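PDB 1H2B: alcohol dehydrogenase, which binds zinc and NAD and probably oxidises alcohols as a zinc-dependent, NAD+-linked dehydrogenase. Local coordinates for residues 203-207 against 227-233; 184-188 against 210-214; 275-281 against 299-305; 26-30 against 339-343. All coordinates share one frame. Residue numbers count along the deposited sequence, not the author numbering.

Contact 1. Residues 203-207 against 227-233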
loop_
_atom_site.group_PDB
_atom_site.type_symbol
_atom_site.label_atom_id
_atom_site.label_comp_id
_atom_site.label_asym_id
_atom_site.label_seq_id
_atom_site.Cartn_x
_atom_site.Cartn_y
_atom_site.Cartn_z
ATOM N N VAL B 203 -14.217 18.734 4.442
ATOM C CA VAL B 203 -15.217 18.642 3.354
ATOM C C VAL B 203 -14.565 19.006 2.029
ATOM O O VAL B 203 -14.713 18.271 1.043
ATOM C CB VAL B 203 -16.440 19.586 3.597
ATOM C CG1 VAL B 203 -17.355 19.672 2.311
ATOM C CG2 VAL B 203 -17.253 19.122 4.803
ATOM N N GLN B 204 -13.837 20.125 2.004
ATOM C CA GLN B 204 -13.159 20.558 0.789
ATOM C C GLN B 204 -12.115 19.549 0.333
ATOM O O GLN B 204 -11.998 19.235 -0.842
ATOM C CB GLN B 204 -12.456 21.901 1.005
ATOM C CG GLN B 204 -13.391 23.016 1.403
ATOM C CD GLN B 204 -12.622 24.266 1.751
ATOM O OE1 GLN B 204 -11.954 24.857 0.869
ATOM N NE2 GLN B 204 -12.638 24.646 3.028
ATOM N N LEU B 205 -11.341 19.038 1.270
ATOM C CA LEU B 205 -10.310 18.102 0.894
ATOM C C LEU B 205 -10.849 16.778 0.365
ATOM O O LEU B 205 -10.239 16.218 -0.515
ATOM C CB LEU B 205 -9.372 17.857 2.091
ATOM C CG LEU B 205 -8.570 19.079 2.517
ATOM C CD1 LEU B 205 -7.774 18.746 3.784
ATOM C CD2 LEU B 205 -7.586 19.462 1.425
ATOM N N LEU B 206 -11.956 16.291 0.921
ATOM C CA LEU B 206 -12.576 15.056 0.428
ATOM C C LEU B 206 -12.985 15.255 -1.046
ATOM O O LEU B 206 -12.849 14.336 -1.854
ATOM C CB LEU B 206 -13.741 14.618 1.295
ATOM C CG LEU B 206 -13.382 14.060 2.704
ATOM C CD1 LEU B 206 -14.594 14.073 3.630
ATOM C CD2 LEU B 206 -12.813 12.617 2.468
ATOM N N LYS B 207 -13.436 16.457 -1.397
ATOM C CA LYS B 207 -13.782 16.691 -2.811
ATOM C C LYS B 207 -12.599 16.800 -3.777
ATOM O O LYS B 207 -12.731 16.476 -4.971
ATOM C CB LYS B 207 -14.651 17.957 -2.923
ATOM C CG LYS B 207 -16.005 17.861 -2.222
ATOM C CD LYS B 207 -16.909 16.757 -2.772
ATOM C CE LYS B 207 -17.248 16.999 -4.237
ATOM N NZ LYS B 207 -18.346 16.105 -4.683
ATOM N N ALA B 227 -21.312 23.398 4.801
ATOM C CA ALA B 227 -20.928 22.174 4.117
ATOM C C ALA B 227 -21.480 22.085 2.698
ATOM O O ALA B 227 -20.784 21.680 1.785
ATOM C CB ALA B 227 -21.353 20.929 4.932
ATOM N N GLU B 228 -22.742 22.470 2.513
ATOM C CA GLU B 228 -23.322 22.568 1.158
ATOM C C GLU B 228 -22.520 23.480 0.203
ATOM O O GLU B 228 -22.217 23.081 -0.937
ATOM C CB GLU B 228 -24.773 23.044 1.265
ATOM C CG GLU B 228 -25.726 21.999 1.831
ATOM C CD GLU B 228 -27.176 22.462 1.909
ATOM O OE1 GLU B 228 -27.435 23.657 2.153
ATOM O OE2 GLU B 228 -28.064 21.609 1.748
ATOM N N ARG B 229 -22.163 24.672 0.660
ATOM C CA ARG B 229 -21.371 25.580 -0.180
ATOM C C ARG B 229 -19.999 25.030 -0.494
ATOM O O ARG B 229 -19.410 25.367 -1.530
ATOM C CB ARG B 229 -21.212 26.967 0.447
ATOM C CG ARG B 229 -22.482 27.647 0.841
ATOM C CD ARG B 229 -22.267 29.107 1.206
ATOM N NE ARG B 229 -21.549 29.317 2.472
ATOM C CZ ARG B 229 -22.139 29.309 3.672
ATOM N NH1 ARG B 229 -23.441 29.076 3.770
ATOM N NH2 ARG B 229 -21.423 29.563 4.778
ATOM N N LEU B 230 -19.472 24.187 0.400
ATOM C CA LEU B 230 -18.131 23.652 0.215
ATOM C C LEU B 230 -18.127 22.350 -0.556
ATOM O O LEU B 230 -17.063 21.769 -0.793
ATOM C CB LEU B 230 -17.436 23.492 1.580
ATOM C CG LEU B 230 -17.179 24.797 2.324
ATOM C CD1 LEU B 230 -16.618 24.520 3.704
ATOM C CD2 LEU B 230 -16.230 25.730 1.532
ATOM N N GLY B 231 -19.301 21.890 -0.949
ATOM C CA GLY B 231 -19.371 20.794 -1.892
ATOM C C GLY B 231 -19.904 19.473 -1.376
ATOM O O GLY B 231 -19.821 18.479 -2.103
ATOM N N ALA B 232 -20.406 19.418 -0.142
ATOM C CA ALA B 232 -20.965 18.157 0.334
ATOM C C ALA B 232 -22.111 17.744 -0.578
ATOM O O ALA B 232 -22.936 18.599 -0.983
ATOM C CB ALA B 232 -21.492 18.263 1.802
ATOM N N ASP B 233 -22.199 16.450 -0.872
ATOM C CA ASP B 233 -23.258 15.931 -1.716
ATOM C C ASP B 233 -24.583 15.858 -0.970
ATOM O O ASP B 233 -25.665 16.003 -1.564
ATOM C CB ASP B 233 -22.849 14.574 -2.280
ATOM C CG ASP B 233 -21.654 14.702 -3.160
ATOM O OD1 ASP B 233 -20.522 14.326 -2.781
ATOM O OD2 ASP B 233 -21.758 15.302 -4.266
HETATM O O HOH W 1 -18.894 13.665 -4.796
HETATM O O HOH W 2 -20.401 17.827 -4.659
#

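Contact 2. Residues 184-188 against 210-214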
loop_
_atom_site.group_PDB
_atom_site.type_symbol
_atom_site.label_atom_id
_atom_site.label_comp_id
_atom_site.label_asym_id
_atom_site.label_seq_id
_atom_site.Cartn_x
_atom_site.Cartn_y
_atom_site.Cartn_z
ATOM N N LEU B 184 -11.298 4.790 -0.707
ATOM C CA LEU B 184 -12.471 5.440 -1.294
ATOM C C LEU B 184 -12.324 5.241 -2.808
ATOM O O LEU B 184 -11.235 4.940 -3.288
ATOM C CB LEU B 184 -12.553 6.935 -0.877
ATOM C CG LEU B 184 -13.031 7.032 0.583
ATOM C CD1 LEU B 184 -12.920 8.509 1.039
ATOM C CD2 LEU B 184 -14.476 6.504 0.835
ATOM N N TYR B 185 -13.448 5.267 -3.493
ATOM C CA TYR B 185 -13.473 4.993 -4.942
ATOM C C TYR B 185 -14.770 5.617 -5.423
ATOM O O TYR B 185 -15.616 5.956 -4.589
ATOM C CB TYR B 185 -13.465 3.493 -5.154
ATOM C CG TYR B 185 -14.549 2.752 -4.403
ATOM C CD1 TYR B 185 -15.836 2.654 -4.898
ATOM C CD2 TYR B 185 -14.260 2.110 -3.184
ATOM C CE1 TYR B 185 -16.835 1.969 -4.201
ATOM C CE2 TYR B 185 -15.232 1.428 -2.498
ATOM C CZ TYR B 185 -16.520 1.353 -3.013
ATOM O OH TYR B 185 -17.506 0.681 -2.331
ATOM N N PRO B 186 -14.994 5.791 -6.741
ATOM C CA PRO B 186 -16.270 6.347 -7.204
ATOM C C PRO B 186 -17.486 5.521 -6.806
ATOM O O PRO B 186 -17.525 4.308 -7.068
ATOM C CB PRO B 186 -16.120 6.381 -8.756
ATOM C CG PRO B 186 -14.584 6.368 -8.974
ATOM C CD PRO B 186 -14.070 5.480 -7.854
ATOM N N GLY B 187 -18.457 6.153 -6.149
ATOM C CA GLY B 187 -19.602 5.414 -5.639
ATOM C C GLY B 187 -19.492 5.089 -4.137
ATOM O O GLY B 187 -20.515 4.744 -3.504
ATOM N N ALA B 188 -18.287 5.229 -3.581
ATOM C CA ALA B 188 -18.105 5.038 -2.126
ATOM C C ALA B 188 -18.697 6.258 -1.456
ATOM O O ALA B 188 -18.688 7.368 -2.024
ATOM C CB ALA B 188 -16.633 4.974 -1.794
ATOM N N THR B 210 -10.518 12.853 -3.276
ATOM C CA THR B 210 -11.195 11.588 -3.550
ATOM C C THR B 210 -12.351 11.799 -4.496
ATOM O O THR B 210 -12.829 12.926 -4.645
ATOM C CB THR B 210 -11.770 10.963 -2.266
ATOM O OG1 THR B 210 -13.044 11.521 -1.926
ATOM C CG2 THR B 210 -10.872 11.201 -1.005
ATOM N N PRO B 211 -12.805 10.722 -5.113
ATOM C CA PRO B 211 -14.053 10.758 -5.871
ATOM C C PRO B 211 -15.281 10.299 -5.081
ATOM O O PRO B 211 -16.338 10.022 -5.680
ATOM C CB PRO B 211 -13.746 9.774 -7.002
ATOM C CG PRO B 211 -13.034 8.684 -6.281
ATOM C CD PRO B 211 -12.117 9.426 -5.291
ATOM N N ALA B 212 -15.200 10.241 -3.750
ATOM C CA ALA B 212 -16.299 9.728 -2.977
ATOM C C ALA B 212 -17.461 10.692 -2.872
ATOM O O ALA B 212 -17.282 11.911 -3.055
ATOM C CB ALA B 212 -15.823 9.353 -1.581
ATOM N N THR B 213 -18.633 10.120 -2.615
ATOM C CA THR B 213 -19.851 10.893 -2.295
ATOM C C THR B 213 -19.726 11.333 -0.835
ATOM O O THR B 213 -19.580 10.476 0.039
ATOM C CB THR B 213 -21.086 10.016 -2.506
ATOM O OG1 THR B 213 -21.162 9.683 -3.915
ATOM C CG2 THR B 213 -22.344 10.797 -2.225
ATOM N N VAL B 214 -19.838 12.639 -0.602
ATOM C CA VAL B 214 -19.542 13.223 0.709
ATOM C C VAL B 214 -20.844 13.526 1.448
ATOM O O VAL B 214 -21.693 14.291 0.960
ATOM C CB VAL B 214 -18.728 14.498 0.559
ATOM C CG1 VAL B 214 -18.497 15.133 1.930
ATOM C CG2 VAL B 214 -17.389 14.170 -0.129
HETATM O O HOH W 3 -18.891 8.900 -5.563
#

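Contact 3. Residues 275-281 against 299-305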
loop_
_atom_site.group_PDB
_atom_site.type_symbol
_atom_site.label_atom_id
_atom_site.label_comp_id
_atom_site.label_asym_id
_atom_site.label_seq_id
_atom_site.Cartn_x
_atom_site.Cartn_y
_atom_site.Cartn_z
ATOM N N LEU B 275 -20.728 2.744 9.825
ATOM C CA LEU B 275 -19.835 2.003 8.935
ATOM C C LEU B 275 -20.490 0.812 8.250
ATOM O O LEU B 275 -21.209 -0.000 8.867
ATOM C CB LEU B 275 -18.643 1.464 9.728
ATOM C CG LEU B 275 -17.766 2.535 10.393
ATOM C CD1 LEU B 275 -16.664 1.807 11.200
ATOM C CD2 LEU B 275 -17.134 3.557 9.410
ATOM N N GLY B 276 -20.192 0.691 6.967
ATOM C CA GLY B 276 -20.559 -0.501 6.232
ATOM C C GLY B 276 -19.474 -1.561 6.348
ATOM O O GLY B 276 -18.511 -1.407 7.112
ATOM N N ARG B 277 -19.616 -2.632 5.556
ATOM C CA ARG B 277 -18.606 -3.718 5.608
ATOM C C ARG B 277 -17.240 -3.246 5.154
ATOM O O ARG B 277 -17.091 -2.531 4.148
ATOM C CB ARG B 277 -19.073 -4.886 4.740
ATOM C CG ARG B 277 -20.376 -5.441 5.217
ATOM C CD ARG B 277 -20.744 -6.783 4.580
ATOM N NE ARG B 277 -19.873 -7.874 5.088
ATOM C CZ ARG B 277 -19.947 -8.472 6.273
ATOM N NH1 ARG B 277 -20.885 -8.162 7.158
ATOM N NH2 ARG B 277 -19.093 -9.463 6.543
ATOM N N MET B 278 -16.220 -3.631 5.923
ATOM C CA MET B 278 -14.836 -3.146 5.706
ATOM C C MET B 278 -14.702 -1.640 5.918
ATOM O O MET B 278 -13.714 -1.026 5.533
ATOM C CB MET B 278 -14.238 -3.596 4.375
ATOM C CG MET B 278 -14.024 -5.077 4.380
ATOM S SD MET B 278 -13.136 -5.679 2.910
ATOM C CE MET B 278 -14.150 -5.227 1.678
ATOM N N GLY B 279 -15.690 -1.072 6.592
ATOM C CA GLY B 279 -15.717 0.354 6.831
ATOM C C GLY B 279 -14.607 0.778 7.801
ATOM O O GLY B 279 -14.120 -0.022 8.601
ATOM N N ARG B 280 -14.255 2.046 7.723
ATOM C CA ARG B 280 -13.146 2.598 8.520
ATOM C C ARG B 280 -13.602 3.869 9.145
ATOM O O ARG B 280 -14.100 4.788 8.440
ATOM C CB ARG B 280 -11.947 2.889 7.665
ATOM C CG ARG B 280 -11.383 1.646 6.919
ATOM C CD ARG B 280 -10.438 2.052 5.849
ATOM N NE ARG B 280 -9.256 2.736 6.386
ATOM C CZ ARG B 280 -8.552 3.653 5.758
ATOM N NH1 ARG B 280 -8.947 4.053 4.540
ATOM N NH2 ARG B 280 -7.497 4.222 6.345
ATOM N N LEU B 281 -13.462 3.929 10.470
ATOM C CA LEU B 281 -13.724 5.180 11.197
ATOM C C LEU B 281 -12.392 5.848 11.490
ATOM O O LEU B 281 -11.554 5.280 12.200
ATOM C CB LEU B 281 -14.508 4.896 12.490
ATOM C CG LEU B 281 -14.638 6.080 13.471
ATOM C CD1 LEU B 281 -15.382 7.276 12.867
ATOM C CD2 LEU B 281 -15.333 5.524 14.722
ATOM N N SER B 299 -17.448 -8.941 12.725
ATOM C CA SER B 299 -18.438 -9.412 11.718
ATOM C C SER B 299 -18.613 -8.456 10.546
ATOM O O SER B 299 -18.869 -8.901 9.409
ATOM C CB SER B 299 -19.772 -9.820 12.362
ATOM O OG SER B 299 -20.354 -8.703 12.933
ATOM N N SER B 300 -18.356 -7.156 10.769
ATOM C CA SER B 300 -18.344 -6.193 9.669
ATOM C C SER B 300 -16.937 -5.940 9.139
ATOM O O SER B 300 -16.769 -5.285 8.112
ATOM C CB SER B 300 -18.889 -4.834 10.131
ATOM O OG SER B 300 -20.295 -4.910 10.418
ATOM N N GLU B 301 -15.934 -6.469 9.842
ATOM C CA GLU B 301 -14.508 -6.264 9.561
ATOM C C GLU B 301 -14.164 -4.781 9.440
ATOM O O GLU B 301 -13.632 -4.300 8.441
ATOM C CB GLU B 301 -14.023 -7.105 8.372
ATOM C CG GLU B 301 -12.496 -7.357 8.444
ATOM C CD GLU B 301 -11.975 -8.270 7.344
ATOM O OE1 GLU B 301 -12.612 -8.373 6.281
ATOM O OE2 GLU B 301 -10.901 -8.864 7.594
ATOM N N VAL B 302 -14.514 -4.063 10.499
ATOM C CA VAL B 302 -14.318 -2.615 10.493
ATOM C C VAL B 302 -13.050 -2.258 11.254
ATOM O O VAL B 302 -12.504 -3.059 12.039
ATOM C CB VAL B 302 -15.515 -1.829 11.062
ATOM C CG1 VAL B 302 -16.686 -1.918 10.049
ATOM C CG2 VAL B 302 -15.939 -2.388 12.419
ATOM N N SER B 303 -12.613 -1.031 11.048
ATOM C CA SER B 303 -11.450 -0.522 11.792
ATOM C C SER B 303 -11.729 0.864 12.344
ATOM O O SER B 303 -12.534 1.595 11.819
ATOM C CB SER B 303 -10.169 -0.475 10.952
ATOM O OG SER B 303 -10.371 0.333 9.779
ATOM N N PHE B 304 -11.029 1.201 13.408
ATOM C CA PHE B 304 -11.089 2.496 14.057
ATOM C C PHE B 304 -9.660 3.015 14.093
ATOM O O PHE B 304 -8.781 2.386 14.669
ATOM C CB PHE B 304 -11.567 2.334 15.498
ATOM C CG PHE B 304 -12.930 1.622 15.638
ATOM C CD1 PHE B 304 -13.128 0.714 16.653
ATOM C CD2 PHE B 304 -13.974 1.861 14.771
ATOM C CE1 PHE B 304 -14.365 0.043 16.804
ATOM C CE2 PHE B 304 -15.223 1.183 14.915
ATOM C CZ PHE B 304 -15.400 0.293 15.900
ATOM N N GLU B 305 -9.397 4.133 13.434
ATOM C CA GLU B 305 -7.992 4.527 13.194
ATOM C C GLU B 305 -7.781 5.954 13.652
ATOM O O GLU B 305 -8.388 6.892 13.092
ATOM C CB GLU B 305 -7.705 4.466 11.685
ATOM C CG GLU B 305 -7.867 3.033 11.133
ATOM C CD GLU B 305 -7.830 2.977 9.626
ATOM O OE1 GLU B 305 -6.945 3.656 9.032
ATOM O OE2 GLU B 305 -8.629 2.215 9.043
#

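Contact 4. Residues 26-30 against 339-343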
loop_
_atom_site.group_PDB
_atom_site.type_symbol
_atom_site.label_atom_id
_atom_site.label_comp_id
_atom_site.label_asym_id
_atom_site.label_seq_id
_atom_site.Cartn_x
_atom_site.Cartn_y
_atom_site.Cartn_z
ATOM N N LYS B 26 -10.498 28.225 34.263
ATOM C CA LYS B 26 -10.585 29.668 34.438
ATOM C C LYS B 26 -10.205 30.350 33.120
ATOM O O LYS B 26 -9.556 29.710 32.271
ATOM C CB LYS B 26 -9.666 30.087 35.590
ATOM C CG LYS B 26 -10.421 30.243 36.924
ATOM C CD LYS B 26 -9.645 29.648 38.098
ATOM C CE LYS B 26 -10.571 29.297 39.276
ATOM N NZ LYS B 26 -11.490 30.412 39.675
ATOM N N PRO B 27 -10.594 31.610 32.922
ATOM C CA PRO B 27 -10.200 32.353 31.715
ATOM C C PRO B 27 -8.666 32.416 31.607
ATOM O O PRO B 27 -7.961 32.418 32.631
ATOM C CB PRO B 27 -10.768 33.752 31.963
ATOM C CG PRO B 27 -11.846 33.538 32.960
ATOM C CD PRO B 27 -11.420 32.440 33.826
ATOM N N LEU B 28 -8.147 32.455 30.384
ATOM C CA LEU B 28 -6.712 32.718 30.235
ATOM C C LEU B 28 -6.419 34.137 30.720
ATOM O O LEU B 28 -7.292 35.025 30.679
ATOM C CB LEU B 28 -6.270 32.573 28.771
ATOM C CG LEU B 28 -6.571 31.181 28.217
ATOM C CD1 LEU B 28 -6.353 31.224 26.667
ATOM C CD2 LEU B 28 -5.749 30.066 28.871
ATOM N N ARG B 29 -5.186 34.336 31.174
ATOM C CA ARG B 29 -4.745 35.655 31.604
ATOM C C ARG B 29 -3.986 36.373 30.489
ATOM O O ARG B 29 -3.054 35.805 29.895
ATOM C CB ARG B 29 -3.930 35.531 32.896
ATOM C CG ARG B 29 -4.858 35.189 34.069
ATOM C CD ARG B 29 -4.358 34.153 35.053
ATOM N NE ARG B 29 -3.336 34.717 35.926
ATOM C CZ ARG B 29 -3.120 34.364 37.193
ATOM N NH1 ARG B 29 -3.849 33.432 37.796
ATOM N NH2 ARG B 29 -2.147 34.955 37.862
ATOM N N ILE B 30 -4.430 37.577 30.150
ATOM C CA ILE B 30 -3.745 38.369 29.141
ATOM C C ILE B 30 -2.756 39.228 29.914
ATOM O O ILE B 30 -3.174 40.047 30.741
ATOM C CB ILE B 30 -4.732 39.229 28.304
ATOM C CG1 ILE B 30 -5.754 38.335 27.569
ATOM C CG2 ILE B 30 -3.978 40.106 27.332
ATOM C CD1 ILE B 30 -7.050 39.045 27.224
ATOM N N ILE B 339 -9.525 36.682 23.158
ATOM C CA ILE B 339 -9.407 35.233 23.296
ATOM C C ILE B 339 -10.467 34.532 24.142
ATOM O O ILE B 339 -11.023 33.526 23.719
ATOM C CB ILE B 339 -7.979 34.816 23.699
ATOM C CG1 ILE B 339 -7.835 33.294 23.615
ATOM C CG2 ILE B 339 -7.605 35.354 25.083
ATOM C CD1 ILE B 339 -6.396 32.883 23.385
ATOM N N ASN B 340 -10.770 35.068 25.318
ATOM C CA ASN B 340 -11.740 34.396 26.171
ATOM C C ASN B 340 -13.161 34.453 25.667
ATOM O O ASN B 340 -13.884 33.448 25.780
ATOM C CB ASN B 340 -11.630 34.943 27.599
ATOM C CG ASN B 340 -10.376 34.505 28.272
ATOM O OD1 ASN B 340 -10.076 33.311 28.374
ATOM N ND2 ASN B 340 -9.630 35.475 28.782
ATOM N N ASP B 341 -13.562 35.570 25.081
ATOM C CA ASP B 341 -14.853 35.638 24.390
ATOM C C ASP B 341 -14.908 34.627 23.233
ATOM O O ASP B 341 -15.913 33.970 23.029
ATOM C CB ASP B 341 -15.136 37.035 23.865
ATOM C CG ASP B 341 -16.477 37.127 23.171
ATOM O OD1 ASP B 341 -17.494 36.828 23.827
ATOM O OD2 ASP B 341 -16.616 37.470 21.972
ATOM N N VAL B 342 -13.807 34.492 22.496
ATOM C CA VAL B 342 -13.804 33.533 21.385
ATOM C C VAL B 342 -13.927 32.088 21.866
ATOM O O VAL B 342 -14.662 31.290 21.268
ATOM C CB VAL B 342 -12.543 33.711 20.503
ATOM C CG1 VAL B 342 -12.411 32.552 19.473
ATOM C CG2 VAL B 342 -12.603 35.038 19.807
ATOM N N LEU B 343 -13.204 31.739 22.931
ATOM C CA LEU B 343 -13.284 30.407 23.527
ATOM C C LEU B 343 -14.702 30.127 24.033
ATOM O O LEU B 343 -15.221 29.046 23.842
ATOM C CB LEU B 343 -12.294 30.275 24.680
ATOM C CG LEU B 343 -10.808 30.158 24.307
ATOM C CD1 LEU B 343 -9.941 30.283 25.557
ATOM C CD2 LEU B 343 -10.578 28.764 23.640
#

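Contact 1. Residues 203-207 against 227-233
Leu-230, Val-203 and Lys-207 carry most of this contact, in which helix 197-209 of the Rossmann-type nucleotide-binding domain packs against the C-terminal end of helix 221-229 and the loop that follows. Val-203 points at the partner and sets CG1 3.9 Å from Leu-230 CB and 4.4 Å from Ala-232 CB, while its CG2 lies 4.5 Å from Ala-227 CB. Leu-230, also pointing toward its partner, sets CD2 3.9 Å from CD of Gln-204, whose amide NE2 is held by the carbonyl of Arg-328. A Schellman motif ends the second helix: Gly-231, with positive phi, donates to Glu-228 O (N to O 3.1 Å), and Ala-232 N reaches back to Ala-227 O at 3.0 Å. A CB at Gly-231 would crowd Lys-207 CG and the carbonyl O of Leu-230; without one, Lys-207 CD can rest 3.4 Å from Gly-231 O. At the partly exposed edge the lysine NZ forms a long salt bridge with Asp-233 OD1 (3.4 Å), a weak hydrogen bond in itself. Water 1 bridges the same two atoms, and water 2 joins NZ to Gly-231 O and Asp-233 OD2. Asp-233 OD1 also accepts from the backbone N of Val-214. Strand 213-218 links the two helices in a beta-alpha-beta-alpha run, with Lys-207 touching Val-214 and Ala-227 touching Ala-216; Val-203 meets Ile-192 of strand 189-193, and Leu-205 faces helix 166-181.

Contact 2. Residues 184-188 against 210-214
Leu-184 opens the first segment, its CD1 4.0 Å from Thr-210 CG2 and its CD2 4.0 Å from Ala-212 CB. The CA-to-CB bond of Tyr-185 points away, and the residue begins a type II beta turn, closed by Ala-188 N to Tyr-185 O at 2.9 Å. In that turn Pro-186 packs on another proline, with CD 3.7 Å from Pro-211 CG. Gly-187 supplies the positive phi, and its N donates to water 3 (2.8 Å), which donates to Pro-211 O (2.8 Å) and lies 2.9 Å from Thr-213 OG1. Ala-188 O accepts from Thr-213 N at 2.8 Å, just where the parallel strands 189-193 and 213-218 of the Rossmann-type sheet start side by side. Thr-210 OG1, itself hydrogen-bonded to Leu-206 O, accepts from Ala-212 N (3.1 Å) in an ST turn. A second subunit packs on Pro-186 and Pro-211. Proline, alanine and leucine side chains thus pack the two loops together, while one direct bond and one water satisfy backbone groups between them.

Contact 3. Residues 275-281 against 299-305
Parallel strands 279-281 and 303-305 of the Rossmann-type sheet exchange three backbone bonds: Ser-303 N to Gly-279 O (3.0 Å), Leu-281 N to Ser-303 O (2.9 Å) and Glu-305 N to Leu-281 O (2.7 Å). The type II turn Gly-276 to Gly-279 sends Met-278 N to Ser-300 O (2.8 Å). On one face Arg-280 forms a two-pronged salt bridge, NE to Glu-305 OE2 and NH2 to Glu-305 OE1, both 2.8 Å; Ser-303 OG donates to that OE2 (2.7 Å), and Arg-280 NH1 is held by Thr-183 and Lys-179, outside the sheet. The other face packs Leu-281 CB 3.8 Å from Phe-304 CD2. Arg-277 NH1 (3.1 Å) and NH2 (2.9 Å) bond weakly to Ser-299 O; Arg-277 NE, like Glu-301 OE1, pairs with His-122 of the third subunit, whose Arg-175 and Lys-179 form salt bridges with Glu-301 OE2. Strand 303-306 continues the sheet antiparallel into that subunit. A buried charge pair is thus matched, while Arg-277 of the turn and Glu-301 at the helix end serve the interface.

Contact 4. Residues 26-30 against 339-343
Leu-28 forms the apolar centre where the N-terminal part of the chain, in the catalytic domain with its GroES-like fold, meets the first turn of helix 339-347. Its CD1 lies 3.7 Å from Ile-339 CD1 and 3.9 Å from Leu-343 CD1, two residues one helical turn apart that present their side chains to the same place. Val-61 of helix 55-61 and Leu-21 of strand 17-21 also touch Leu-28, so the helix and the small antiparallel sheet share one apolar cluster. Leu-343 also touches Leu-58, and the Leu-343 side chain is about 8 Å from that of the zinc ligand Cys-54. Further out, Ile-30 on strand 29-32 brings CG1 to 4.3 Å from Ile-339 CG2. Pro-27 lies along the exposed edge, its CA 3.5 Å from Asn-340 OD1. There the Asn-340 side-chain amide docks on the backbone of one residue, much as a neighbouring strand would: OD1 accepts from Leu-28 N at 2.9 Å, and ND2 donates to Leu-28 O at 3.0 Å.

Overall arrangement
From the N terminus, the chain opens contact 4 at 26-30 and closes it only at 339-343, more than 300 residues later, so the other three nest inside that loop. Contact 2 opens next at 184-188, contact 1 at 203-207; contact 2 closes at 210-214 and contact 1 at 227-233, so the two cross, touching where Asp-233 meets Val-214. Contact 3 follows in series, joining the last two strands of the parallel sheet that contact 2 reaches; the nearest atoms of contacts 2 and 3 are about 6 Å apart. Contacts 1 to 3 knit the nucleotide-binding domain, whereas contact 4, its centre about 40 Å from that of contact 3, returns the C-terminal part to the catalytic domain.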